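Local atomic coordinates of Lys-gingipain W83 (Porphyromonas gingivalis, PDB entry 3KM5), a protein that cleaves proteins after lysine as a secreted cysteine protease and possible virulence factor, and whose isolated adhesin domains, of which K2 is described here, are haemolytic in vitro. Residues V53-W58 with P65-I70; Y82-N87 with D93-M98; Q31-L36 with I169-I174. All coordinates share one frame; numbering follows the deposited sequence.

From the N terminus, Q31-L36 comes first, but its partner I169-I174 lies near the C terminus, so contact 3 closes the longest loop, of 132 residues. Inside it, contacts 1 and 2 follow in series: V53-W58 meets P65-I70 across six residues, then Y82-N87 meets D93-M98 across five. None of the three cross. Contacts 1 and 2 each tie the six-strand sheet to the facing five-strand sheet of the jelly roll, whereas contact 3 brings strand 34-37 and the loop before it to strand 168-177, both strands flanking 51-56 in the six-strand sheet. The hydrogen bond S57 OG to D93 OD1 links contacts 1 and 2, while contacts 1 and 3 share a calcium ion.

Contact 1. Residues V53-W58 with P65-I70. With CA (calcium ion), chain C.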
loop_
_atom_site.group_PDB
_atom_site.type_symbol
_atom_site.label_atom_id
_atom_site.label_comp_id
_atom_site.label_asym_id
_atom_site.label_seq_id
_atom_site.Cartn_x
_atom_site.Cartn_y
_atom_site.Cartn_z
ATOM N N VAL A 53 1.919 -3.718 -4.388
ATOM C CA VAL A 53 2.459 -2.354 -4.270
ATOM C C VAL A 53 2.981 -2.170 -2.820
ATOM O O VAL A 53 2.450 -2.798 -1.886
ATOM C CB VAL A 53 1.423 -1.297 -4.690
ATOM C CG1 VAL A 53 0.316 -1.133 -3.624
ATOM C CG2 VAL A 53 2.085 0.048 -5.075
ATOM N N SER A 54 3.989 -1.315 -2.636
ATOM C CA SER A 54 4.723 -1.251 -1.356
ATOM C C SER A 54 5.059 0.184 -1.042
ATOM O O SER A 54 5.262 0.996 -1.936
ATOM C CB SER A 54 6.039 -2.031 -1.482
ATOM O OG SER A 54 6.937 -1.370 -2.372
ATOM N N SER A 55 5.153 0.460 0.257
ATOM C CA SER A 55 5.696 1.707 0.773
ATOM C C SER A 55 6.451 1.388 2.086
ATOM O O SER A 55 6.011 0.596 2.898
ATOM C CB SER A 55 4.572 2.728 0.998
ATOM O OG SER A 55 5.097 3.943 1.561
ATOM N N PHE A 56 7.612 1.976 2.232
ATOM C CA PHE A 56 8.526 1.648 3.328
ATOM C C PHE A 56 8.621 2.746 4.408
ATOM O O PHE A 56 8.664 3.955 4.118
ATOM C CB PHE A 56 9.926 1.345 2.756
ATOM C CG PHE A 56 9.958 0.083 1.967
ATOM C CD1 PHE A 56 10.352 -1.103 2.545
ATOM C CD2 PHE A 56 9.514 0.047 0.659
ATOM C CE1 PHE A 56 10.372 -2.263 1.831
ATOM C CE2 PHE A 56 9.525 -1.108 -0.076
ATOM C CZ PHE A 56 9.936 -2.289 0.515
ATOM N N SER A 57 8.704 2.338 5.678
ATOM C CA SER A 57 9.169 3.233 6.747
ATOM C C SER A 57 10.584 2.847 7.185
ATOM O O SER A 57 11.141 3.548 8.049
ATOM C CB SER A 57 8.219 3.250 7.923
ATOM O OG SER A 57 8.153 2.011 8.569
ATOM N N TRP A 58 11.134 1.758 6.645
ATOM C CA TRP A 58 12.578 1.422 6.727
ATOM C C TRP A 58 12.933 0.728 5.434
ATOM O O TRP A 58 12.318 -0.289 5.089
ATOM C CB TRP A 58 12.920 0.481 7.893
ATOM C CG TRP A 58 14.418 0.246 8.013
ATOM C CD1 TRP A 58 15.313 0.991 8.752
ATOM C CD2 TRP A 58 15.190 -0.741 7.329
ATOM N NE1 TRP A 58 16.586 0.495 8.585
ATOM C CE2 TRP A 58 16.545 -0.559 7.715
ATOM C CE3 TRP A 58 14.877 -1.772 6.438
ATOM C CZ2 TRP A 58 17.577 -1.374 7.236
ATOM C CZ3 TRP A 58 15.899 -2.583 5.965
ATOM C CH2 TRP A 58 17.237 -2.375 6.360
ATOM N N PRO A 65 7.551 8.412 6.282
ATOM C CA PRO A 65 6.764 8.601 5.071
ATOM C C PRO A 65 5.502 9.441 5.203
ATOM O O PRO A 65 4.896 9.541 6.270
ATOM C CB PRO A 65 6.347 7.163 4.715
ATOM C CG PRO A 65 6.358 6.445 6.037
ATOM C CD PRO A 65 7.563 6.999 6.692
ATOM N N ASP A 66 5.129 10.047 4.097
ATOM C CA ASP A 66 3.783 10.563 3.860
ATOM C C ASP A 66 3.504 10.388 2.372
ATOM O O ASP A 66 3.640 11.320 1.569
ATOM C CB ASP A 66 3.630 12.009 4.349
ATOM C CG ASP A 66 2.178 12.495 4.280
ATOM O OD1 ASP A 66 1.308 11.695 3.916
ATOM O OD2 ASP A 66 1.903 13.702 4.494
ATOM N N ASN A 67 3.197 9.143 2.027
ATOM C CA ASN A 67 3.150 8.705 0.652
ATOM C C ASN A 67 1.720 8.367 0.260
ATOM O O ASN A 67 1.046 7.570 0.928
ATOM C CB ASN A 67 4.006 7.439 0.442
ATOM C CG ASN A 67 5.448 7.608 0.829
ATOM O OD1 ASN A 67 5.999 8.695 0.731
ATOM N ND2 ASN A 67 6.094 6.498 1.181
ATOM N N TYR A 68 1.225 8.986 -0.817
ATOM C CA TYR A 68 -0.123 8.712 -1.344
ATOM C C TYR A 68 -0.090 7.859 -2.604
ATOM O O TYR A 68 0.656 8.131 -3.537
ATOM C CB TYR A 68 -0.839 10.036 -1.691
ATOM C CG TYR A 68 -1.176 10.997 -0.563
ATOM C CD1 TYR A 68 -2.510 11.276 -0.235
ATOM C CD2 TYR A 68 -0.195 11.687 0.063
ATOM C CE1 TYR A 68 -2.834 12.190 0.735
ATOM C CE2 TYR A 68 -0.517 12.619 1.057
ATOM C CZ TYR A 68 -1.829 12.853 1.366
ATOM O OH TYR A 68 -2.104 13.798 2.358
ATOM N N LEU A 69 -0.966 6.894 -2.610
ATOM C CA LEU A 69 -1.237 6.048 -3.773
ATOM C C LEU A 69 -2.689 6.318 -4.176
ATOM O O LEU A 69 -3.603 6.016 -3.404
ATOM C CB LEU A 69 -1.032 4.583 -3.409
ATOM C CG LEU A 69 -1.433 3.555 -4.474
ATOM C CD1 LEU A 69 -0.504 3.664 -5.632
ATOM C CD2 LEU A 69 -1.332 2.194 -3.896
ATOM N N ILE A 70 -2.897 6.864 -5.370
ATOM C CA ILE A 70 -4.187 7.397 -5.805
ATOM C C ILE A 70 -4.742 6.676 -7.033
ATOM O O ILE A 70 -4.072 6.530 -8.063
ATOM C CB ILE A 70 -4.063 8.921 -6.108
ATOM C CG1 ILE A 70 -3.522 9.647 -4.880
ATOM C CG2 ILE A 70 -5.396 9.552 -6.524
ATOM C CD1 ILE A 70 -3.104 11.135 -5.108
HETATM CA CA CA C . 8.213 9.680 0.803
HETATM O O HOH W 1 8.744 5.568 1.924
HETATM O O HOH W 2 8.850 8.144 2.596
#
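V53 to S57 and P65 to L69 run antiparallel, their end-to-end directions 165° apart, and diverge from a CA separation of 6.1 Å at S57 and P65 to 9.2 Å at V53 and L69. With that spacing and no backbone hydrogen bond between them, the segments meet through side chains, as expected where strand 51-56 of one sheet faces strand 66-70 of the other in this jelly-roll domain.

The polar centre is S55 with N67. S55 holds its hydroxyl trans to the backbone N (chi1 178°), which carries OG across the gap, where N67 ND2 donates to it over 2.8 Å. The oxygen lies in the amide plane and the N-H...O angle of 165° is nearly straight. S55 OG is also hydrogen-bonded to H160. The same N67 ND2 gives a hydrogen to a water at 2.9 Å, and that water donates to F56 O at 2.7 Å. At the other end of the amide, N67 OD1 binds calcium at 2.4 Å, in a site that also includes D25, D27, D29, the carbonyl of Q31 and a water.

Apolar contacts border this network. V53 CG1 and L69 CD2 meet tip to tip at 3.7 Å, while P65 packs through CD against S57 CB at 4.0 Å, with its CG near F56 O.

Calcium on OD1 and two acceptors on ND2 fix the amide's rotation and identify its oxygen and nitrogen. The ion would probably polarise the amide and strengthen its N-H donors, which may couple metal binding to the sheet-to-sheet contact.

Contact 2. Residues Y82-N87 with D93-M98; sequences YYYAVN and DHYAVM
One face of the Y84 ring receives the edge of Y95, whose CE2 sits 4.2 Å above the Y84 plane and toward its rim; Y95 OH also approaches Y84 CD2. The centroids are 5.4 Å apart and the planes meet at 58°, an edge-to-face pair tilted from the perpendicular. Y82 and Y95 instead meet at their edges, each hydroxyl lying near the plane of the other ring, and D93 O also lies in plane at the Y95 edge. Y82 OH donates to Y95 OH at 2.7 Å, and Y95 OH is also hydrogen-bonded to E115, so this buried phenol oxygen has two polar partners. V97 CG2 lies 3.5 Å from Y82 OH, oblique to the ring.

These aromatics fill the interior of the jelly-roll sandwich. Strands 82-86 and 95-98 belong to different sheets, their axes 11.7 Å apart at closest approach and 163° apart in direction, a gap too wide for backbone pairing. A chi1 of 76° swings the Y95 ring over its own backbone, from where its hydroxyl reaches across that gap to Y82 and Y84.

Toward the connecting loop the segments draw closer, and V86 CG1 touches D93 CB at 4.3 Å. A water accepts from N87 N at 2.9 Å and lies 2.8 Å from D93 OD2, to which it can donate, although other acceptors compete for its protons. D93 OD1 is itself hydrogen-bonded to S57 and H160.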
loop_
_atom_site.group_PDB
_atom_site.type_symbol
_atom_site.label_atom_id
_atom_site.label_comp_id
_atom_site.label_asym_id
_atom_site.label_seq_id
_atom_site.Cartn_x
_atom_site.Cartn_y
_atom_site.Cartn_z
ATOM N N TYR A 82 -9.570 -4.849 0.179
ATOM C CA TYR A 82 -8.178 -5.028 -0.178
ATOM C C TYR A 82 -7.522 -5.903 0.884
ATOM O O TYR A 82 -8.114 -6.188 1.931
ATOM C CB TYR A 82 -7.431 -3.682 -0.295
ATOM C CG TYR A 82 -7.492 -2.868 0.981
ATOM C CD1 TYR A 82 -6.474 -2.940 1.923
ATOM C CD2 TYR A 82 -8.609 -2.092 1.301
ATOM C CE1 TYR A 82 -6.531 -2.208 3.121
ATOM C CE2 TYR A 82 -8.676 -1.371 2.486
ATOM C CZ TYR A 82 -7.648 -1.431 3.385
ATOM O OH TYR A 82 -7.773 -0.718 4.559
ATOM N N TYR A 83 -6.298 -6.305 0.592
ATOM C CA TYR A 83 -5.450 -7.046 1.511
ATOM C C TYR A 83 -4.148 -6.295 1.708
ATOM O O TYR A 83 -3.581 -5.783 0.762
ATOM C CB TYR A 83 -5.175 -8.475 0.990
ATOM C CG TYR A 83 -6.431 -9.256 0.701
ATOM C CD1 TYR A 83 -6.972 -10.142 1.614
ATOM C CD2 TYR A 83 -7.086 -9.091 -0.519
ATOM C CE1 TYR A 83 -8.177 -10.851 1.311
ATOM C CE2 TYR A 83 -8.250 -9.756 -0.802
ATOM C CZ TYR A 83 -8.787 -10.643 0.094
ATOM O OH TYR A 83 -9.986 -11.298 -0.211
ATOM N N TYR A 84 -3.700 -6.214 2.966
ATOM C CA TYR A 84 -2.412 -5.641 3.286
ATOM C C TYR A 84 -1.557 -6.619 4.046
ATOM O O TYR A 84 -2.032 -7.566 4.662
ATOM C CB TYR A 84 -2.579 -4.334 4.061
ATOM C CG TYR A 84 -2.909 -4.439 5.537
ATOM C CD1 TYR A 84 -1.921 -4.657 6.485
ATOM C CD2 TYR A 84 -4.212 -4.328 5.973
ATOM C CE1 TYR A 84 -2.219 -4.744 7.820
ATOM C CE2 TYR A 84 -4.509 -4.369 7.320
ATOM C CZ TYR A 84 -3.529 -4.605 8.224
ATOM O OH TYR A 84 -3.855 -4.659 9.567
ATOM N N ALA A 85 -0.264 -6.347 4.016
ATOM C CA ALA A 85 0.695 -7.136 4.775
ATOM C C ALA A 85 1.769 -6.197 5.335
ATOM O O ALA A 85 2.140 -5.231 4.721
ATOM C CB ALA A 85 1.322 -8.238 3.886
ATOM N N VAL A 86 2.244 -6.517 6.523
ATOM C CA VAL A 86 3.344 -5.768 7.138
ATOM C C VAL A 86 4.377 -6.785 7.623
ATOM O O VAL A 86 4.147 -7.977 7.571
ATOM C CB VAL A 86 2.884 -4.871 8.322
ATOM C CG1 VAL A 86 1.910 -3.806 7.837
ATOM C CG2 VAL A 86 2.227 -5.694 9.427
ATOM N N ASN A 87 5.520 -6.287 8.056
ATOM C CA ASN A 87 6.523 -7.140 8.720
ATOM C C ASN A 87 6.063 -7.307 10.154
ATOM O O ASN A 87 6.028 -6.325 10.913
ATOM C CB ASN A 87 7.886 -6.452 8.675
ATOM C CG ASN A 87 8.969 -7.251 9.325
ATOM O OD1 ASN A 87 8.719 -8.123 10.162
ATOM N ND2 ASN A 87 10.187 -6.991 8.908
ATOM N N ASP A 93 3.031 -0.003 10.626
ATOM C CA ASP A 93 3.096 0.864 9.468
ATOM C C ASP A 93 1.715 1.463 9.177
ATOM O O ASP A 93 0.933 1.010 8.359
ATOM C CB ASP A 93 3.724 0.100 8.333
ATOM C CG ASP A 93 5.220 0.223 8.347
ATOM O OD1 ASP A 93 5.731 1.295 8.003
ATOM O OD2 ASP A 93 5.885 -0.768 8.719
ATOM N N HIS A 94 1.416 2.500 9.948
ATOM C CA HIS A 94 0.159 3.212 9.942
ATOM C C HIS A 94 -0.231 3.670 8.536
ATOM O O HIS A 94 0.617 4.220 7.791
ATOM C CB HIS A 94 0.259 4.425 10.912
ATOM C CG HIS A 94 -1.033 5.156 11.087
ATOM N ND1 HIS A 94 -1.939 4.823 12.067
ATOM C CD2 HIS A 94 -1.593 6.173 10.394
ATOM C CE1 HIS A 94 -2.999 5.600 11.971
ATOM N NE2 HIS A 94 -2.817 6.434 10.959
ATOM N N TYR A 95 -1.506 3.492 8.210
ATOM C CA TYR A 95 -2.002 3.978 6.928
ATOM C C TYR A 95 -3.457 4.383 7.010
ATOM O O TYR A 95 -4.196 3.961 7.901
ATOM C CB TYR A 95 -1.752 2.931 5.830
ATOM C CG TYR A 95 -2.727 1.797 5.932
ATOM C CD1 TYR A 95 -3.867 1.782 5.130
ATOM C CD2 TYR A 95 -2.561 0.778 6.850
ATOM C CE1 TYR A 95 -4.822 0.805 5.272
ATOM C CE2 TYR A 95 -3.520 -0.234 6.979
ATOM C CZ TYR A 95 -4.657 -0.222 6.149
ATOM O OH TYR A 95 -5.682 -1.180 6.248
ATOM N N ALA A 96 -3.849 5.225 6.076
ATOM C CA ALA A 96 -5.225 5.634 5.888
ATOM C C ALA A 96 -5.728 5.265 4.503
ATOM O O ALA A 96 -4.991 5.288 3.575
ATOM C CB ALA A 96 -5.373 7.156 6.095
ATOM N N VAL A 97 -7.035 5.040 4.393
ATOM C CA VAL A 97 -7.753 5.021 3.121
ATOM C C VAL A 97 -8.500 6.372 3.112
ATOM O O VAL A 97 -9.148 6.766 4.118
ATOM C CB VAL A 97 -8.757 3.850 3.029
ATOM C CG1 VAL A 97 -9.567 3.869 1.748
ATOM C CG2 VAL A 97 -8.026 2.507 3.171
ATOM N N MET A 98 -8.370 7.114 2.015
ATOM C CA MET A 98 -8.979 8.415 1.862
ATOM C C MET A 98 -9.755 8.497 0.586
ATOM O O MET A 98 -9.539 7.737 -0.351
ATOM C CB MET A 98 -7.885 9.479 1.843
ATOM C CG MET A 98 -6.854 9.295 2.970
ATOM S SD MET A 98 -5.651 10.630 3.000
ATOM C CE MET A 98 -6.593 11.982 3.657
HETATM O O HOH W 3 6.200 -3.534 8.722
#

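Contact 3. Residues Q31-L36 with I169-I174. With CA (calcium ion), chain D; CA (calcium ion), chain C; NO3 (nitrate ion), chain F.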
loop_
_atom_site.group_PDB
_atom_site.type_symbol
_atom_site.label_atom_id
_atom_site.label_comp_id
_atom_site.label_asym_id
_atom_site.label_seq_id
_atom_site.Cartn_x
_atom_site.Cartn_y
_atom_site.Cartn_z
ATOM N N GLN A 31 11.145 8.739 -1.873
ATOM C CA GLN A 31 10.741 7.341 -1.661
ATOM C C GLN A 31 9.223 7.287 -1.509
ATOM O O GLN A 31 8.634 8.087 -0.762
ATOM C CB GLN A 31 11.439 6.754 -0.423
ATOM C CG GLN A 31 12.994 6.826 -0.588
ATOM C CD GLN A 31 13.812 6.236 0.520
ATOM O OE1 GLN A 31 14.646 6.917 1.122
ATOM N NE2 GLN A 31 13.609 4.965 0.782
ATOM N N GLY A 32 8.565 6.377 -2.247
ATOM C CA GLY A 32 7.135 6.360 -2.233
ATOM C C GLY A 32 6.626 4.980 -2.578
ATOM O O GLY A 32 7.321 3.979 -2.354
ATOM N N TRP A 33 5.395 4.941 -3.085
ATOM C CA TRP A 33 4.766 3.677 -3.459
ATOM C C TRP A 33 5.357 3.104 -4.747
ATOM O O TRP A 33 5.437 3.810 -5.759
ATOM C CB TRP A 33 3.278 3.885 -3.659
ATOM C CG TRP A 33 2.489 4.129 -2.404
ATOM C CD1 TRP A 33 2.099 5.331 -1.927
ATOM C CD2 TRP A 33 1.948 3.150 -1.498
ATOM N NE1 TRP A 33 1.359 5.181 -0.802
ATOM C CE2 TRP A 33 1.263 3.849 -0.483
ATOM C CE3 TRP A 33 2.020 1.761 -1.419
ATOM C CZ2 TRP A 33 0.568 3.185 0.535
ATOM C CZ3 TRP A 33 1.363 1.111 -0.387
ATOM C CH2 TRP A 33 0.670 1.830 0.589
ATOM N N LEU A 34 5.759 1.836 -4.702
ATOM C CA LEU A 34 6.342 1.143 -5.849
ATOM C C LEU A 34 5.746 -0.251 -5.961
ATOM O O LEU A 34 5.528 -0.922 -4.949
ATOM C CB LEU A 34 7.858 0.955 -5.690
ATOM C CG LEU A 34 8.780 2.180 -5.718
ATOM C CD1 LEU A 34 10.191 1.692 -5.435
ATOM C CD2 LEU A 34 8.734 2.880 -7.054
ATOM N N CYS A 35 5.583 -0.726 -7.187
ATOM C CA CYS A 35 5.272 -2.117 -7.432
ATOM C C CYS A 35 6.504 -2.958 -7.143
ATOM O O CYS A 35 7.612 -2.556 -7.469
ATOM C CB CYS A 35 4.878 -2.287 -8.890
ATOM S SG CYS A 35 4.718 -4.010 -9.480
ATOM N N LEU A 36 6.302 -4.074 -6.447
ATOM C CA LEU A 36 7.343 -5.082 -6.215
ATOM C C LEU A 36 6.882 -6.422 -6.767
ATOM O O LEU A 36 5.692 -6.757 -6.665
ATOM C CB LEU A 36 7.612 -5.284 -4.739
ATOM C CG LEU A 36 7.974 -4.048 -3.925
ATOM C CD1 LEU A 36 8.156 -4.444 -2.449
ATOM C CD2 LEU A 36 9.189 -3.284 -4.492
ATOM N N ILE A 169 4.480 -1.389 4.414
ATOM C CA ILE A 169 3.120 -1.870 4.151
ATOM C C ILE A 169 3.014 -2.278 2.689
ATOM O O ILE A 169 3.473 -1.566 1.785
ATOM C CB ILE A 169 2.067 -0.854 4.558
ATOM C CG1 ILE A 169 0.671 -1.399 4.291
ATOM C CG2 ILE A 169 2.233 0.504 3.886
ATOM C CD1 ILE A 169 -0.425 -0.724 5.072
ATOM N N LEU A 170 2.460 -3.469 2.456
ATOM C CA LEU A 170 2.164 -3.932 1.101
ATOM C C LEU A 170 0.645 -3.942 0.905
ATOM O O LEU A 170 -0.083 -4.266 1.864
ATOM C CB LEU A 170 2.657 -5.359 0.897
ATOM C CG LEU A 170 4.080 -5.642 1.344
ATOM C CD1 LEU A 170 4.444 -7.123 1.133
ATOM C CD2 LEU A 170 5.052 -4.730 0.632
ATOM N N LEU A 171 0.174 -3.714 -0.334
ATOM C CA LEU A 171 -1.232 -3.864 -0.686
ATOM C C LEU A 171 -1.339 -4.743 -1.898
ATOM O O LEU A 171 -0.464 -4.729 -2.752
ATOM C CB LEU A 171 -1.936 -2.529 -0.994
ATOM C CG LEU A 171 -1.798 -1.456 0.061
ATOM C CD1 LEU A 171 -2.250 -0.095 -0.460
ATOM C CD2 LEU A 171 -2.622 -1.813 1.289
ATOM N N ASP A 172 -2.429 -5.491 -1.972
ATOM C CA ASP A 172 -2.707 -6.286 -3.178
ATOM C C ASP A 172 -4.211 -6.531 -3.266
ATOM O O ASP A 172 -4.937 -6.408 -2.306
ATOM C CB ASP A 172 -1.902 -7.581 -3.088
ATOM C CG ASP A 172 -1.701 -8.279 -4.440
ATOM O OD1 ASP A 172 -2.061 -7.699 -5.478
ATOM O OD2 ASP A 172 -1.090 -9.371 -4.420
ATOM N N ASP A 173 -4.654 -6.867 -4.473
ATOM C CA ASP A 173 -6.015 -7.311 -4.721
ATOM C C ASP A 173 -7.036 -6.305 -4.191
ATOM O O ASP A 173 -7.960 -6.616 -3.412
ATOM C CB ASP A 173 -6.230 -8.756 -4.191
ATOM C CG ASP A 173 -5.512 -9.780 -5.036
ATOM O OD1 ASP A 173 -5.350 -9.540 -6.244
ATOM O OD2 ASP A 173 -5.000 -10.789 -4.492
ATOM N N ILE A 174 -6.891 -5.081 -4.671
ATOM C CA ILE A 174 -7.756 -3.982 -4.288
ATOM C C ILE A 174 -9.013 -3.942 -5.180
ATOM O O ILE A 174 -8.926 -3.574 -6.374
ATOM C CB ILE A 174 -7.024 -2.606 -4.393
ATOM C CG1 ILE A 174 -5.686 -2.651 -3.646
ATOM C CG2 ILE A 174 -7.948 -1.490 -3.936
ATOM C CD1 ILE A 174 -4.819 -1.456 -3.950
HETATM CA CA CA D . -0.922 -9.270 -7.025
HETATM CA CA CA C . 8.213 9.680 0.803
HETATM N N NO3 F . 10.558 5.182 -4.574
HETATM O O1 NO3 F . 9.421 5.875 -4.977
HETATM O O2 NO3 F . 10.545 4.424 -3.421
HETATM O O3 NO3 F . 11.758 5.225 -5.330
HETATM O O HOH W 4 -3.070 -10.209 -7.319
HETATM O O HOH W 2 8.850 8.144 2.596
#
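Between the two calcium sites of the domain lies a hydrophobic contact in which W33 packs on I169 and L171 inside the sandwich. The far corner of the indole's six-membered ring does the touching: W33 CH2 lies 3.7 Å from L171 CD1. The same CH2 is 3.9 Å from I169 CG2. Both aliphatic groups approach the ring obliquely. With its CG beside the backbone N (chi1 -71°), the W33 side chain carries its six-membered ring toward strand 168-177, while NE1 is hydrogen-bonded to the carbonyl oxygen of N67.

Residues 34-37 and 168-177 are strands of the same jelly-roll sheet, separated by strand 51-56, which pairs with both. Side chains alternate along 169-171, and L170 therefore makes a different contact from its neighbours: its CD2 meets L36 CD1 at 4.4 Å, a loose approach, and both leucines also touch S54 of the intervening strand.

Each segment supplies a calcium ligand. Q31 binds the ion also held by N67, through its backbone O at 2.3 Å. D172 holds the second ion with both carboxylate oxygens, OD1 at 2.5 Å and OD2 at 2.6 Å, together with T8, E10, G48, N51 and a water. That water donates to D173 OD1, making D173 a second-shell residue. D173 has a positive phi of 54° and, with I174, forms a G1 beta bulge against strand 5-7. On segment 31-36, G32 N donates to O2 of a nitrate, which probably came from the crystallisation medium, at 3.0 Å.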